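Bifunctional enzyme cysn/cysc (Mycobacterium tuberculosis, PDB 4BZP) catalyses the ATP-dependent phosphorylation of adenylyl sulfate on its 3'-hydroxyl, the APS kinase step of sulfate activation. Local coordinates at residues W9-S14 against S143-P148; C111-Q116 against L155-S160; P151-T156 against A165-D170. All coordinates share one frame; numbering follows the deposited sequence.

Interaction 1 of 3, residues W9-S14 against S143-P148. With ADP (adenosine-5'-diphosphate), chain C; EDO (1,2-ethanediol), chain F.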
loop_
_atom_site.group_PDB
_atom_site.type_symbol
_atom_site.label_atom_id
_atom_site.label_comp_id
_atom_site.label_asym_id
_atom_site.label_seq_id
_atom_site.Cartn_x
_atom_site.Cartn_y
_atom_site.Cartn_z
ATOM N N TRP A 9 5.337 -14.206 5.214
ATOM C CA TRP A 9 6.492 -13.327 5.422
ATOM C C TRP A 9 7.712 -14.200 5.409
ATOM O O TRP A 9 7.982 -14.970 6.384
ATOM C CB TRP A 9 6.349 -12.599 6.748
ATOM C CG TRP A 9 7.271 -11.461 6.985
ATOM C CD1 TRP A 9 8.488 -11.514 7.528
ATOM C CD2 TRP A 9 7.009 -10.067 6.681
ATOM N NE1 TRP A 9 9.034 -10.248 7.562
ATOM C CE2 TRP A 9 8.127 -9.344 7.080
ATOM C CE3 TRP A 9 5.936 -9.373 6.127
ATOM C CZ2 TRP A 9 8.197 -7.937 6.933
ATOM C CZ3 TRP A 9 6.053 -7.992 5.986
ATOM C CH2 TRP A 9 7.155 -7.347 6.371
ATOM N N PHE A 10 8.484 -14.146 4.337
ATOM C CA PHE A 10 9.698 -14.883 4.296
ATOM C C PHE A 10 10.781 -14.226 5.126
ATOM O O PHE A 10 10.769 -13.032 5.559
ATOM C CB PHE A 10 10.194 -15.048 2.878
ATOM C CG PHE A 10 9.334 -15.919 2.040
ATOM C CD1 PHE A 10 8.239 -15.393 1.388
ATOM C CD2 PHE A 10 9.595 -17.272 1.924
ATOM C CE1 PHE A 10 7.414 -16.203 0.651
ATOM C CE2 PHE A 10 8.770 -18.085 1.190
ATOM C CZ PHE A 10 7.705 -17.537 0.500
ATOM N N THR A 11 11.781 -15.025 5.350
ATOM C CA THR A 11 13.023 -14.493 5.956
ATOM C C THR A 11 14.131 -15.478 5.632
ATOM O O THR A 11 13.904 -16.676 5.541
ATOM C CB THR A 11 12.853 -14.239 7.468
ATOM O OG1 THR A 11 14.096 -13.726 7.985
ATOM C CG2 THR A 11 12.447 -15.495 8.227
ATOM N N GLY A 12 15.323 -14.967 5.424
ATOM C CA GLY A 12 16.502 -15.754 5.119
ATOM C C GLY A 12 17.529 -14.940 4.379
ATOM O O GLY A 12 17.230 -13.877 3.818
ATOM N N LEU A 13 18.730 -15.496 4.286
ATOM C CA LEU A 13 19.806 -14.870 3.628
ATOM C C LEU A 13 19.535 -14.552 2.165
ATOM O O LEU A 13 18.719 -15.193 1.508
ATOM C CB LEU A 13 21.069 -15.735 3.712
ATOM C CG LEU A 13 21.593 -16.007 5.105
ATOM C CD1 LEU A 13 22.767 -16.986 5.034
ATOM C CD2 LEU A 13 22.059 -14.751 5.807
ATOM N N SER A 14 20.230 -13.569 1.615
ATOM C CA SER A 14 20.225 -13.352 0.175
ATOM C C SER A 14 20.549 -14.661 -0.540
ATOM O O SER A 14 21.502 -15.345 -0.180
ATOM C CB SER A 14 21.267 -12.306 -0.217
ATOM O OG SER A 14 21.233 -12.009 -1.571
ATOM N N SER A 143 27.026 -8.069 8.496
ATOM C CA SER A 143 25.876 -7.628 9.221
ATOM C C SER A 143 25.131 -8.905 9.641
ATOM O O SER A 143 25.050 -9.850 8.891
ATOM C CB SER A 143 24.985 -6.751 8.316
ATOM O OG SER A 143 23.936 -6.154 9.081
ATOM N N PRO A 144 24.561 -8.926 10.811
ATOM C CA PRO A 144 24.026 -10.206 11.305
ATOM C C PRO A 144 22.702 -10.645 10.721
ATOM O O PRO A 144 21.834 -9.796 10.401
ATOM C CB PRO A 144 23.839 -9.937 12.781
ATOM C CG PRO A 144 23.543 -8.463 12.885
ATOM C CD PRO A 144 24.446 -7.865 11.831
ATOM N N TYR A 145 22.573 -11.950 10.592
ATOM C CA TYR A 145 21.269 -12.565 10.319
ATOM C C TYR A 145 20.863 -13.246 11.636
ATOM O O TYR A 145 21.649 -14.067 12.159
ATOM C CB TYR A 145 21.295 -13.549 9.141
ATOM C CG TYR A 145 19.936 -14.138 8.868
ATOM C CD1 TYR A 145 18.940 -13.349 8.322
ATOM C CD2 TYR A 145 19.605 -15.398 9.317
ATOM C CE1 TYR A 145 17.664 -13.852 8.126
ATOM C CE2 TYR A 145 18.312 -15.894 9.152
ATOM C CZ TYR A 145 17.341 -15.113 8.573
ATOM O OH TYR A 145 16.024 -15.539 8.482
ATOM N N GLN A 146 19.720 -12.906 12.206
ATOM C CA GLN A 146 19.231 -13.524 13.460
ATOM C C GLN A 146 18.257 -14.621 13.049
ATOM O O GLN A 146 17.144 -14.315 12.570
ATOM C CB GLN A 146 18.568 -12.470 14.322
ATOM C CG GLN A 146 19.558 -11.381 14.749
ATOM C CD GLN A 146 18.968 -10.334 15.628
ATOM O OE1 GLN A 146 17.744 -10.127 15.705
ATOM N NE2 GLN A 146 19.857 -9.623 16.334
ATOM N N ARG A 147 18.609 -15.861 13.254
ATOM C CA ARG A 147 17.815 -16.976 12.731
ATOM C C ARG A 147 16.503 -17.044 13.499
ATOM O O ARG A 147 16.488 -16.917 14.682
ATOM C CB ARG A 147 18.541 -18.293 12.936
ATOM C CG ARG A 147 19.708 -18.453 12.028
ATOM C CD ARG A 147 20.577 -19.663 12.459
ATOM N NE ARG A 147 19.841 -20.920 12.439
ATOM C CZ ARG A 147 19.601 -21.668 11.363
ATOM N NH1 ARG A 147 20.067 -21.327 10.202
ATOM N NH2 ARG A 147 18.893 -22.782 11.493
ATOM N N PRO A 148 15.379 -17.263 12.800
ATOM C CA PRO A 148 14.110 -17.465 13.452
ATOM C C PRO A 148 14.112 -18.674 14.414
ATOM O O PRO A 148 14.595 -19.723 14.048
ATOM C CB PRO A 148 13.202 -17.769 12.273
ATOM C CG PRO A 148 13.771 -17.058 11.132
ATOM C CD PRO A 148 15.250 -17.104 11.347
HETATM P PB ADP C . 16.303 -14.836 -2.379
HETATM O O1B ADP C . 17.463 -13.788 -2.448
HETATM O O2B ADP C . 16.100 -15.394 -1.008
HETATM O O3B ADP C . 15.077 -14.343 -3.071
HETATM P PA ADP C . 16.461 -16.627 -4.687
HETATM O O1A ADP C . 16.859 -15.621 -5.687
HETATM O O2A ADP C . 15.028 -17.069 -4.689
HETATM O O3A ADP C . 16.845 -16.086 -3.246
HETATM O "O5'" ADP C . 17.349 -17.971 -4.729
HETATM C "C5'" ADP C . 18.685 -17.915 -5.168
HETATM C "C4'" ADP C . 18.796 -18.897 -6.340
HETATM O "O4'" ADP C . 18.925 -20.199 -5.802
HETATM C "C3'" ADP C . 17.669 -18.930 -7.384
HETATM O "O3'" ADP C . 18.143 -18.375 -8.589
HETATM C "C2'" ADP C . 17.473 -20.380 -7.643
HETATM O "O2'" ADP C . 18.021 -20.654 -8.963
HETATM C "C1'" ADP C . 18.257 -21.138 -6.619
HETATM N N9 ADP C . 17.372 -21.897 -5.719
HETATM C C8 ADP C . 16.585 -21.333 -4.756
HETATM N N7 ADP C . 15.876 -22.246 -4.069
HETATM C C5 ADP C . 16.261 -23.450 -4.606
HETATM C C6 ADP C . 15.853 -24.805 -4.335
HETATM N N6 ADP C . 14.971 -25.110 -3.361
HETATM N N1 ADP C . 16.448 -25.737 -5.122
HETATM C C2 ADP C . 17.321 -25.432 -6.075
HETATM N N3 ADP C . 17.733 -24.185 -6.420
HETATM C C4 ADP C . 17.163 -23.189 -5.710
HETATM C C1 EDO F . 21.197 -19.453 7.164
HETATM O O1 EDO F . 20.083 -20.091 6.585
HETATM C C2 EDO F . 20.567 -18.487 8.117
HETATM O O2 EDO F . 20.997 -18.913 9.378
#

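Interaction 2 of 3, residues C111-Q116 against L155-S160. With ADP (adenosine-5'-diphosphate), chain C; EDO (1,2-ethanediol), chain F.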
loop_
_atom_site.group_PDB
_atom_site.type_symbol
_atom_site.label_atom_id
_atom_site.label_comp_id
_atom_site.label_asym_id
_atom_site.label_seq_id
_atom_site.Cartn_x
_atom_site.Cartn_y
_atom_site.Cartn_z
ATOM N N CYS A 111 13.574 -19.515 5.030
ATOM C CA CYS A 111 14.331 -20.186 3.992
ATOM C C CYS A 111 15.689 -20.446 4.564
ATOM O O CYS A 111 16.615 -19.610 4.469
ATOM C CB CYS A 111 14.394 -19.300 2.740
ATOM S SG CYS A 111 12.753 -19.102 1.971
ATOM N N ASP A 112 15.831 -21.599 5.183
ATOM C CA ASP A 112 17.048 -22.008 5.922
ATOM C C ASP A 112 18.042 -22.701 5.027
ATOM O O ASP A 112 18.185 -23.932 5.025
ATOM C CB ASP A 112 16.716 -22.877 7.110
ATOM C CG ASP A 112 17.927 -23.128 8.040
ATOM O OD1 ASP A 112 18.986 -22.505 7.839
ATOM O OD2 ASP A 112 17.706 -23.912 9.005
ATOM N N THR A 113 18.717 -21.893 4.219
ATOM C CA THR A 113 19.817 -22.328 3.355
ATOM C C THR A 113 21.097 -21.721 3.895
ATOM O O THR A 113 21.135 -20.505 4.145
ATOM C CB THR A 113 19.522 -21.852 1.901
ATOM O OG1 THR A 113 18.292 -22.450 1.417
ATOM C CG2 THR A 113 20.652 -22.219 0.955
ATOM N N PRO A 114 22.115 -22.546 4.117
ATOM C CA PRO A 114 23.368 -22.035 4.687
ATOM C C PRO A 114 24.044 -21.006 3.802
ATOM O O PRO A 114 23.865 -21.031 2.573
ATOM C CB PRO A 114 24.259 -23.280 4.788
ATOM C CG PRO A 114 23.543 -24.422 4.318
ATOM C CD PRO A 114 22.195 -23.978 3.764
ATOM N N LEU A 115 24.804 -20.105 4.401
ATOM C CA LEU A 115 25.555 -19.142 3.700
ATOM C C LEU A 115 26.324 -19.739 2.513
ATOM O O LEU A 115 26.325 -19.143 1.445
ATOM C CB LEU A 115 26.538 -18.452 4.645
ATOM C CG LEU A 115 27.477 -17.388 4.038
ATOM C CD1 LEU A 115 26.693 -16.204 3.553
ATOM C CD2 LEU A 115 28.469 -16.903 5.095
ATOM N N GLN A 116 27.067 -20.803 2.722
ATOM C CA GLN A 116 27.877 -21.383 1.654
ATOM C C GLN A 116 27.054 -21.722 0.436
ATOM O O GLN A 116 27.512 -21.517 -0.695
ATOM C CB GLN A 116 28.626 -22.637 2.151
ATOM C CG GLN A 116 29.884 -22.310 2.945
ATOM C CD GLN A 116 30.822 -23.502 3.037
ATOM O OE1 GLN A 116 30.635 -24.517 2.353
ATOM N NE2 GLN A 116 31.830 -23.391 3.878
ATOM N N LEU A 155 11.896 -23.990 5.377
ATOM C CA LEU A 155 12.173 -24.532 4.049
ATOM C C LEU A 155 13.641 -24.853 3.942
ATOM O O LEU A 155 14.469 -24.032 4.323
ATOM C CB LEU A 155 11.784 -23.557 2.969
ATOM C CG LEU A 155 10.294 -23.164 2.926
ATOM C CD1 LEU A 155 10.002 -22.117 1.860
ATOM C CD2 LEU A 155 9.409 -24.394 2.708
ATOM N N THR A 156 13.986 -26.019 3.408
ATOM C CA THR A 156 15.338 -26.480 3.390
ATOM C C THR A 156 15.783 -26.799 1.943
ATOM O O THR A 156 14.977 -27.227 1.111
ATOM C CB THR A 156 15.505 -27.704 4.316
ATOM O OG1 THR A 156 14.606 -28.685 3.899
ATOM C CG2 THR A 156 15.250 -27.312 5.728
ATOM N N PRO A 157 17.084 -26.678 1.657
ATOM C CA PRO A 157 17.580 -26.700 0.272
ATOM C C PRO A 157 17.573 -28.073 -0.392
ATOM O O PRO A 157 17.776 -28.167 -1.567
ATOM C CB PRO A 157 18.997 -26.077 0.415
ATOM C CG PRO A 157 19.394 -26.291 1.794
ATOM C CD PRO A 157 18.114 -26.174 2.589
ATOM N N ASP A 158 17.341 -29.140 0.382
ATOM C CA ASP A 158 17.163 -30.473 -0.196
ATOM C C ASP A 158 15.862 -30.623 -0.987
ATOM O O ASP A 158 15.732 -31.543 -1.774
ATOM C CB ASP A 158 17.248 -31.567 0.898
ATOM C CG ASP A 158 16.218 -31.398 1.976
ATOM O OD1 ASP A 158 16.323 -30.380 2.700
ATOM O OD2 ASP A 158 15.282 -32.218 2.098
ATOM N N ARG A 159 14.897 -29.764 -0.729
ATOM C CA ARG A 159 13.636 -29.803 -1.396
ATOM C C ARG A 159 13.672 -28.785 -2.541
ATOM O O ARG A 159 14.305 -27.710 -2.433
ATOM C CB ARG A 159 12.498 -29.552 -0.407
ATOM C CG ARG A 159 12.522 -30.506 0.809
ATOM C CD ARG A 159 12.365 -31.967 0.407
ATOM N NE ARG A 159 11.047 -32.222 -0.137
ATOM C CZ ARG A 159 10.745 -33.241 -0.945
ATOM N NH1 ARG A 159 11.680 -34.109 -1.325
ATOM N NH2 ARG A 159 9.507 -33.372 -1.419
ATOM N N SER A 160 13.039 -29.127 -3.641
ATOM C CA SER A 160 13.026 -28.266 -4.806
ATOM C C SER A 160 12.150 -27.050 -4.581
ATOM O O SER A 160 11.318 -27.009 -3.670
ATOM C CB SER A 160 12.477 -29.063 -6.004
ATOM O OG SER A 160 11.103 -29.324 -5.839
HETATM P PB ADP C . 16.303 -14.836 -2.379
HETATM O O1B ADP C . 17.463 -13.788 -2.448
HETATM O O2B ADP C . 16.100 -15.394 -1.008
HETATM O O3B ADP C . 15.077 -14.343 -3.071
HETATM P PA ADP C . 16.461 -16.627 -4.687
HETATM O O1A ADP C . 16.859 -15.621 -5.687
HETATM O O2A ADP C . 15.028 -17.069 -4.689
HETATM O O3A ADP C . 16.845 -16.086 -3.246
HETATM O "O5'" ADP C . 17.349 -17.971 -4.729
HETATM C "C5'" ADP C . 18.685 -17.915 -5.168
HETATM C "C4'" ADP C . 18.796 -18.897 -6.340
HETATM O "O4'" ADP C . 18.925 -20.199 -5.802
HETATM C "C3'" ADP C . 17.669 -18.930 -7.384
HETATM O "O3'" ADP C . 18.143 -18.375 -8.589
HETATM C "C2'" ADP C . 17.473 -20.380 -7.643
HETATM O "O2'" ADP C . 18.021 -20.654 -8.963
HETATM C "C1'" ADP C . 18.257 -21.138 -6.619
HETATM N N9 ADP C . 17.372 -21.897 -5.719
HETATM C C8 ADP C . 16.585 -21.333 -4.756
HETATM N N7 ADP C . 15.876 -22.246 -4.069
HETATM C C5 ADP C . 16.261 -23.450 -4.606
HETATM C C6 ADP C . 15.853 -24.805 -4.335
HETATM N N6 ADP C . 14.971 -25.110 -3.361
HETATM N N1 ADP C . 16.448 -25.737 -5.122
HETATM C C2 ADP C . 17.321 -25.432 -6.075
HETATM N N3 ADP C . 17.733 -24.185 -6.420
HETATM C C4 ADP C . 17.163 -23.189 -5.710
HETATM C C1 EDO F . 21.197 -19.453 7.164
HETATM O O1 EDO F . 20.083 -20.091 6.585
HETATM C C2 EDO F . 20.567 -18.487 8.117
HETATM O O2 EDO F . 20.997 -18.913 9.378
HETATM O O HOH W 1 15.846 -22.901 2.149
#

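Interaction 3 of 3, residues P151-T156 against A165-D170. With EDO (1,2-ethanediol), chain G.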
loop_
_atom_site.group_PDB
_atom_site.type_symbol
_atom_site.label_atom_id
_atom_site.label_comp_id
_atom_site.label_asym_id
_atom_site.label_seq_id
_atom_site.Cartn_x
_atom_site.Cartn_y
_atom_site.Cartn_z
ATOM N N PRO A 151 9.801 -20.248 13.636
ATOM C CA PRO A 151 9.051 -19.983 12.412
ATOM C C PRO A 151 7.861 -20.907 12.220
ATOM O O PRO A 151 7.850 -22.016 12.768
ATOM C CB PRO A 151 10.097 -20.240 11.304
ATOM C CG PRO A 151 10.990 -21.326 11.913
ATOM C CD PRO A 151 11.047 -20.989 13.374
ATOM N N ASP A 152 6.865 -20.479 11.480
ATOM C CA ASP A 152 5.753 -21.351 11.159
ATOM C C ASP A 152 6.154 -22.489 10.225
ATOM O O ASP A 152 5.548 -23.552 10.282
ATOM C CB ASP A 152 4.619 -20.567 10.511
ATOM C CG ASP A 152 4.039 -19.547 11.461
ATOM O OD1 ASP A 152 3.338 -19.997 12.409
ATOM O OD2 ASP A 152 4.333 -18.356 11.424
ATOM N N LEU A 153 7.152 -22.284 9.363
ATOM C CA LEU A 153 7.598 -23.268 8.415
ATOM C C LEU A 153 9.057 -23.011 8.131
ATOM O O LEU A 153 9.492 -21.865 7.970
ATOM C CB LEU A 153 6.791 -23.136 7.127
ATOM C CG LEU A 153 7.156 -24.065 5.970
ATOM C CD1 LEU A 153 6.944 -25.534 6.348
ATOM C CD2 LEU A 153 6.342 -23.691 4.749
ATOM N N ARG A 154 9.859 -24.051 8.065
ATOM C CA ARG A 154 11.265 -23.968 7.737
ATOM C C ARG A 154 11.451 -24.687 6.418
ATOM O O ARG A 154 11.163 -25.877 6.309
ATOM C CB ARG A 154 12.105 -24.628 8.847
ATOM C CG ARG A 154 13.621 -24.559 8.613
ATOM C CD ARG A 154 14.479 -25.277 9.668
ATOM N NE ARG A 154 13.963 -25.023 10.999
ATOM C CZ ARG A 154 14.509 -24.127 11.816
ATOM N NH1 ARG A 154 15.574 -23.453 11.436
ATOM N NH2 ARG A 154 13.983 -23.936 12.999
ATOM N N LEU A 155 11.896 -23.990 5.377
ATOM C CA LEU A 155 12.173 -24.532 4.049
ATOM C C LEU A 155 13.641 -24.853 3.942
ATOM O O LEU A 155 14.469 -24.032 4.323
ATOM C CB LEU A 155 11.784 -23.557 2.969
ATOM C CG LEU A 155 10.294 -23.164 2.926
ATOM C CD1 LEU A 155 10.002 -22.117 1.860
ATOM C CD2 LEU A 155 9.409 -24.394 2.708
ATOM N N THR A 156 13.986 -26.019 3.408
ATOM C CA THR A 156 15.338 -26.480 3.390
ATOM C C THR A 156 15.783 -26.799 1.943
ATOM O O THR A 156 14.977 -27.227 1.111
ATOM C CB THR A 156 15.505 -27.704 4.316
ATOM O OG1 THR A 156 14.606 -28.685 3.899
ATOM C CG2 THR A 156 15.250 -27.312 5.728
ATOM N N ALA A 165 7.263 -24.649 -2.528
ATOM C CA ALA A 165 6.049 -23.888 -2.840
ATOM C C ALA A 165 4.823 -24.665 -2.377
ATOM O O ALA A 165 3.897 -24.066 -1.799
ATOM C CB ALA A 165 5.953 -23.567 -4.327
ATOM N N GLN A 166 4.796 -25.986 -2.654
ATOM C CA GLN A 166 3.683 -26.765 -2.179
ATOM C C GLN A 166 3.620 -26.825 -0.657
ATOM O O GLN A 166 2.530 -26.807 -0.070
ATOM C CB GLN A 166 3.744 -28.145 -2.811
ATOM C CG GLN A 166 2.510 -28.984 -2.444
ATOM C CD GLN A 166 1.224 -28.378 -2.975
ATOM O OE1 GLN A 166 1.137 -28.006 -4.154
ATOM N NE2 GLN A 166 0.248 -28.173 -2.105
ATOM N N GLU A 167 4.767 -26.829 0.020
ATOM C CA GLU A 167 4.751 -26.795 1.477
ATOM C C GLU A 167 4.118 -25.517 2.000
ATOM O O GLU A 167 3.419 -25.530 3.014
ATOM C CB GLU A 167 6.124 -26.921 2.068
ATOM C CG GLU A 167 6.790 -28.251 1.909
ATOM C CD GLU A 167 8.067 -28.223 2.684
ATOM O OE1 GLU A 167 7.984 -28.112 3.924
ATOM O OE2 GLU A 167 9.129 -28.240 2.040
ATOM N N VAL A 168 4.396 -24.387 1.339
ATOM C CA VAL A 168 3.779 -23.105 1.741
ATOM C C VAL A 168 2.269 -23.180 1.544
ATOM O O VAL A 168 1.538 -22.767 2.444
ATOM C CB VAL A 168 4.383 -21.913 0.950
ATOM C CG1 VAL A 168 3.622 -20.613 1.253
ATOM C CG2 VAL A 168 5.876 -21.749 1.322
ATOM N N ILE A 169 1.827 -23.719 0.399
ATOM C CA ILE A 169 0.381 -23.830 0.151
ATOM C C ILE A 169 -0.256 -24.766 1.174
ATOM O O ILE A 169 -1.302 -24.436 1.722
ATOM C CB ILE A 169 0.181 -24.256 -1.293
ATOM C CG1 ILE A 169 0.550 -23.090 -2.202
ATOM C CG2 ILE A 169 -1.270 -24.682 -1.535
ATOM C CD1 ILE A 169 0.591 -23.420 -3.648
ATOM N N ASP A 170 0.425 -25.842 1.529
ATOM C CA ASP A 170 -0.104 -26.788 2.547
ATOM C C ASP A 170 -0.275 -26.038 3.873
ATOM O O ASP A 170 -1.268 -26.195 4.603
ATOM C CB ASP A 170 0.796 -28.010 2.740
ATOM C CG ASP A 170 0.783 -29.007 1.534
ATOM O OD1 ASP A 170 -0.083 -28.870 0.688
ATOM O OD2 ASP A 170 1.713 -29.814 1.503
HETATM C C1 EDO G . 9.298 -26.413 10.609
HETATM O O1 EDO G . 8.820 -26.480 9.287
HETATM C C2 EDO G . 8.449 -25.576 11.522
HETATM O O2 EDO G . 9.034 -24.294 11.532
HETATM O O HOH W 2 9.820 -28.139 5.607
HETATM O O HOH W 3 11.559 -27.572 2.798
#

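Interaction 1 of 3, residues W9-S14 against S143-P148
Tyr-145 spans the turn from Thr-11 to Leu-13, its hydroxyl meeting Thr-11. Its OH donates to Thr-11 OG1 at 2.7 Å, and OG1 sits at the rim of the ring, near its plane. The tyrosine torsion that puts CG anti to its own backbone N (chi1 -179°) sends the ring in this direction. Thr-11 OG1 accepts that proton, and its own hydrogen is left for the carbonyl of Ile-85 or Ser-86, both within hydrogen-bonding reach. The other branch of the threonine does apolar work: CG2 meets Pro-148 CG tip to tip at 3.6 Å.

This is where strand 6-11, in the middle of the parallel sheet, runs out into the phosphate-binding P-loop, which begins with Gly-12 and carries Leu-13 and Ser-14 of the ADP pocket. Gly-12 CA approaches the ring obliquely, 3.6 Å from Tyr-145 CZ. Gly-12 N is 3.2 Å from the tyrosine OH, but the angle is too poor for a bond. One residue on, Leu-13 N lies over a face of the ring.

Leu-13 splits its two methyls. CD2 packs at 3.6 Å on Tyr-145 CB, the base of the aromatic side chain, while CD1 touches C1 of a bound 1,2-ethanediol, probably from the crystallisation liquor. The same diol sets C2 3.5 Å from Tyr-145 CD2 and offers O2 to Arg-147, whose NH1 donates to it at 2.7 Å with an N-H...O angle of 153°. Arg-147 NH1 also forms a salt bridge with Asp-112, linking the 143-148 loop to the turn that follows strand 106-111.

Interaction 2 of 3, residues C111-Q116 against L155-S160
The last two strands of the parallel sheet, 106-111 and 153-155, end together at Cys-111 and Leu-155; beyond them the two chains keep company through Thr-113 and Pro-157, and the second then goes on to the adenine of the nucleotide. Cys-111 and Leu-155 form a parallel bridge and send their side chains to the same face of the sheet, where Cys-111 SG rests 4.1 Å from Leu-155 CD1. The residue after the bridge supplies the bond: Asp-112 N donates to Leu-155 O at 2.9 Å. Asp-112 is also the centre of an inverse gamma turn, closed by a weak bond from Thr-113 N to Cys-111 O, which bends the chain just after the bridge.

Pro-157 packs against this turn. Its CD touches Asp-112 O at 3.3 Å, and its ring slides past Thr-113 in the opposite direction, with CB 3.8 Å from Thr-113 OG1. A water 2.6 Å from Thr-113 OG1 donates to Leu-155 O, and the same hydroxyl is hydrogen-bonded to Ser-16 O in the P-loop. Pro-157 CG also lies 4.1 Å from Pro-114 CD, the two rings crossing obliquely. The proline belongs to a type I turn from Thr-156 to Arg-159, in which Thr-156 OG1 donates to the syn side of Asp-158 OD1 at 2.7 Å.

Leu-155 O therefore takes two donors, Asp-112 N and the water. The carboxylate of Asp-112 has salt bridges to Arg-147 through OD1 and, in the conformer described, to Arg-154 through OD2, which probably offset its charge. Past the turn, Arg-159 O accepts from ADP N6 at 2.8 Å, with an N-H...O angle of 165°; a backbone carbonyl facing an exocyclic amino group is consistent with recognition of adenine as the base.

Interaction 3 of 3, residues P151-T156 against A165-D170
Glu-167, which packs against Leu-153 and Leu-155, has a water close to each carboxylate oxygen in the conformer described. The setting is a strand and the next helix of the P-loop kinase fold: helix 161-173 packs back over the last strand of the parallel sheet, with segment axes 9.6 Å apart and running antiparallel at 174°. The water on Glu-167 OE2 donates to it at 2.6 Å and accepts from Thr-156 N at 2.9 Å. A second water donates to Arg-154 O at 2.7 Å and sits close to Glu-167 OE1, so the side chain is tied through solvent to the backbone of strand 153-155 and the residue after it.

The leucine methyls lie against the carboxylate. Glu-167 and Leu-155 slide past each other in opposite directions, and Leu-155 CD2 comes 3.9 Å from OE2. Leu-153, its CG anti to the backbone N (chi1 178°), puts CD1 3.7 Å from Glu-167 OE1. The apolar pairs are those to Val-168, which both leucines cross at about a right angle to meet the same methyl: Val-168 CG2 is 4.0 Å from Leu-153 CD2 and 4.2 Å from Leu-155 CD1.

Overall arrangement
Interactions 1 and 2 sit at the C-terminal ends of neighbouring parallel strands, 6-11, 106-111 and 153-155, with centres about 12 Å apart, and both border ADP: one by way of the phosphate loop, the other at the adenine. Along the chain their segments alternate; 143-148 and the chain after strand 153-155 pack on the ends of earlier strands. Interaction 3 follows in series after interaction 1, about 15 Å away between centres, and shares Leu-155 and Thr-156 with interaction 2, centred about 12 Å off; it covers the last strand with helix 161-173. Asp-112, of interaction 2, pairs with Arg-147 of interaction 1 and, in the conformer described, Arg-154 of interaction 3.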